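Local coordinates for epimerase domain-containing protein (Bacillus cereus HuA2-4, PDB 6ZLK) that interconverts UDP-glucuronic acid and UDP-galacturonic acid by epimerisation at C4 of the sugar, with bound NAD as cofactor, at residues A[24-29]-A[227-232]. Residues are numbered along the deposited sequence; the frame is centred on the assembly and turned at random.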
ATOM      1  N   SER A  24      35.804   5.321 -10.722  1.00 21.28           N
ATOM      2  CA  SER A  24      36.525   6.318  -9.900  1.00 24.24           C
ATOM      3  C   SER A  24      35.753   7.630  -9.825  1.00 20.06           C
ATOM      4  O   SER A  24      36.055   8.417  -8.949  1.00 24.01           O
ATOM      5  CB  SER A  24      37.927   6.530 -10.438  1.00 27.78           C
ATOM      6  OG  SER A  24      37.786   7.031 -11.747  1.00 34.42           O
ATOM      7  N   ALA A  25      34.809   7.893 -10.713  1.00 19.57           N
ATOM      8  CA  ALA A  25      34.020   9.129 -10.687  1.00 20.00           C
ATOM      9  C   ALA A  25      32.955   9.082  -9.579  1.00 20.52           C
ATOM     10  O   ALA A  25      32.423  10.145  -9.220  1.00 21.66           O
ATOM     11  CB  ALA A  25      33.385   9.362 -12.012  1.00 23.00           C
ATOM     12  N   TYR A  26      32.596   7.903  -9.104  1.00 17.36           N
ATOM     13  CA  TYR A  26      31.437   7.777  -8.199  1.00 16.55           C
ATOM     14  C   TYR A  26      31.896   7.859  -6.755  1.00 17.15           C
ATOM     15  O   TYR A  26      32.879   7.219  -6.344  1.00 18.54           O
ATOM     16  CB  TYR A  26      30.663   6.481  -8.417  1.00 16.06           C
ATOM     17  CG  TYR A  26      30.013   6.367  -9.756  1.00 16.62           C
ATOM     18  CD1 TYR A  26      29.828   7.484 -10.562  1.00 20.24           C
ATOM     19  CD2 TYR A  26      29.555   5.159 -10.211  1.00 15.91           C
ATOM     20  CE1 TYR A  26      29.160   7.371 -11.778  1.00 21.00           C
ATOM     21  CE2 TYR A  26      28.909   5.026 -11.432  1.00 18.29           C
ATOM     22  CZ  TYR A  26      28.693   6.152 -12.205  1.00 21.45           C
ATOM     23  OH  TYR A  26      28.044   6.055 -13.426  1.00 22.80           O
ATOM     24  N   HIS A  27      31.119   8.583  -5.975  1.00 14.85           N
ATOM     25  CA  HIS A  27      31.239   8.614  -4.509  1.00 15.32           C
ATOM     26  C   HIS A  27      29.954   8.016  -3.955  1.00 16.48           C
ATOM     27  O   HIS A  27      28.873   8.333  -4.465  1.00 17.96           O
ATOM     28  CB  HIS A  27      31.433  10.031  -4.022  1.00 16.84           C
ATOM     29  CG  HIS A  27      32.719  10.608  -4.465  1.00 16.17           C
ATOM     30  ND1 HIS A  27      33.704  10.960  -3.594  1.00 17.96           N
ATOM     31  CD2 HIS A  27      33.176  10.891  -5.701  1.00 19.14           C
ATOM     32  CE1 HIS A  27      34.715  11.479  -4.305  1.00 16.72           C
ATOM     33  NE2 HIS A  27      34.434  11.417  -5.583  1.00 19.90           N
ATOM     34  N   VAL A  28      30.063   7.250  -2.896  1.00 16.75           N
ATOM     35  CA  VAL A  28      28.888   6.514  -2.379  1.00 16.15           C
ATOM     36  C   VAL A  28      28.776   6.754  -0.885  1.00 15.12           C
ATOM     37  O   VAL A  28      29.809   6.679  -0.152  1.00 16.23           O
ATOM     38  CB  VAL A  28      29.020   5.016  -2.651  1.00 15.62           C
ATOM     39  CG1 VAL A  28      27.874   4.230  -2.037  1.00 14.87           C
ATOM     40  CG2 VAL A  28      29.106   4.758  -4.140  1.00 16.26           C
ATOM     41  N   VAL A  29      27.570   7.038  -0.448  1.00 14.13           N
ATOM     42  CA  VAL A  29      27.185   7.107   0.982  1.00 15.57           C
ATOM     43  C   VAL A  29      26.216   5.949   1.224  1.00 17.69           C
ATOM     44  O   VAL A  29      25.217   5.852   0.486  1.00 16.54           O
ATOM     45  CB  VAL A  29      26.518   8.439   1.357  1.00 17.53           C
ATOM     46  CG1 VAL A  29      26.182   8.410   2.831  1.00 18.80           C
ATOM     47  CG2 VAL A  29      27.358   9.629   1.005  1.00 20.64           C
ATOM     48  N   ALA A 227      22.815   0.010 -14.738  1.00 16.81           N
ATOM     49  CA  ALA A 227      22.335   0.494 -16.047  1.00 16.49           C
ATOM     50  C   ALA A 227      21.214   1.519 -15.841  1.00 17.44           C
ATOM     51  O   ALA A 227      21.105   2.434 -16.678  1.00 18.43           O
ATOM     52  CB  ALA A 227      21.885  -0.614 -16.938  1.00 16.90           C
ATOM     53  N   ALA A 228      20.396   1.396 -14.806  1.00 16.08           N
ATOM     54  CA  ALA A 228      19.351   2.406 -14.509  1.00 16.83           C
ATOM     55  C   ALA A 228      19.978   3.786 -14.289  1.00 19.46           C
ATOM     56  O   ALA A 228      19.317   4.811 -14.595  1.00 22.01           O
ATOM     57  CB  ALA A 228      18.497   1.984 -13.330  1.00 18.64           C
ATOM     58  N   LEU A 229      21.149   3.873 -13.676  1.00 19.19           N
ATOM     59  CA  LEU A 229      21.863   5.132 -13.508  1.00 20.03           C
ATOM     60  C   LEU A 229      22.475   5.543 -14.842  1.00 21.56           C
ATOM     61  O   LEU A 229      22.331   6.750 -15.192  1.00 23.31           O
ATOM     62  CB  LEU A 229      22.941   4.927 -12.457  1.00 20.97           C
ATOM     63  CG  LEU A 229      23.846   6.118 -12.184  1.00 23.14           C
ATOM     64  CD1 LEU A 229      23.008   7.365 -11.956  1.00 27.27           C
ATOM     65  CD2 LEU A 229      24.737   5.840 -10.997  1.00 27.64           C
ATOM     66  N   GLU A 230      23.118   4.612 -15.553  1.00 18.68           N
ATOM     67  CA  GLU A 230      24.019   4.966 -16.679  1.00 18.15           C
ATOM     68  C   GLU A 230      23.341   5.001 -18.048  1.00 24.19           C
ATOM     69  O   GLU A 230      23.975   5.533 -18.996  1.00 22.99           O
ATOM     70  CB  GLU A 230      25.185   3.999 -16.746  1.00 18.53           C
ATOM     71  CG  GLU A 230      26.010   4.101 -15.503  1.00 18.91           C
ATOM     72  CD  GLU A 230      27.253   3.235 -15.445  1.00 21.49           C
ATOM     73  OE1 GLU A 230      27.379   2.294 -16.232  1.00 23.16           O
ATOM     74  OE2 GLU A 230      28.096   3.502 -14.542  1.00 23.38           O
ATOM     75  N   THR A 231      22.103   4.563 -18.166  1.00 21.42           N
ATOM     76  CA  THR A 231      21.457   4.517 -19.500  1.00 20.47           C
ATOM     77  C   THR A 231      21.364   5.948 -20.045  1.00 23.83           C
ATOM     78  O   THR A 231      21.116   6.909 -19.259  1.00 22.57           O
ATOM     79  CB  THR A 231      20.066   3.872 -19.435  1.00 19.35           C
ATOM     80  OG1 THR A 231      19.554   3.879 -20.777  1.00 21.22           O
ATOM     81  CG2 THR A 231      19.088   4.615 -18.564  1.00 20.04           C
ATOM     82  N   LYS A 232      21.409   6.054 -21.366  1.00 25.06           N
ATOM     83  CA  LYS A 232      21.166   7.340 -22.068  1.00 28.43           C
ATOM     84  C   LYS A 232      19.670   7.581 -22.284  1.00 28.99           C
ATOM     85  O   LYS A 232      19.307   8.747 -22.592  1.00 30.16           O
ATOM     86  CB  LYS A 232      21.948   7.329 -23.385  1.00 34.57           C
ATOM     87  CG  LYS A 232      23.463   7.392 -23.192  1.00 40.21           C
ATOM     88  CD  LYS A 232      23.850   8.394 -22.111  1.00 47.42           C
ATOM     89  CE  LYS A 232      25.336   8.695 -22.036  1.00 50.70           C
ATOM     90  NZ  LYS A 232      25.648   9.492 -20.827  1.00 53.34           N
TER
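Y26 meets L229 and E230, and the three illustrate how side chains reaching from both sides can bridge backbones that stay well apart: the nearest CA atoms, those of Y26 and L229, are 11.3 Å from each other. A25, bonded through its backbone to M1, leads into Y26, which points its CB toward the helix; CG anti to the carbonyl carbon (chi1 -65°) then brings the phenol OH up to E230. This OH donates a hydrogen bond of 2.8 Å to OE2 of E230. The acceptor sits at the ring edge, near the ring plane, and is approached on its anti side, 16° out of the carboxylate plane; ring and carboxylate are turned 53° against each other. E230 spans its share of the gap with a chain extended beyond CG, and E230 CG lies 3.5 Å from Y26 OH. The setting is the Rossmann fold of the NAD-dependent epimerase/dehydratase family: 27-31 is the parallel strand next to 2-6, and helix 218-230 ends here, so the contact joins the two across the N-terminal end of strand 2-6, near the protein surface. Beside the polar bond L229 sends its CD2 methyl obliquely to the ring, 4.1 Å from Y26 CZ, while Y26 and L229 both rest on M1 and I3. Beyond Y26, H27 continues the strand pairing with M1 and I3, and V28 packs its side chain on C17, L20 and L21 of helix 11-21.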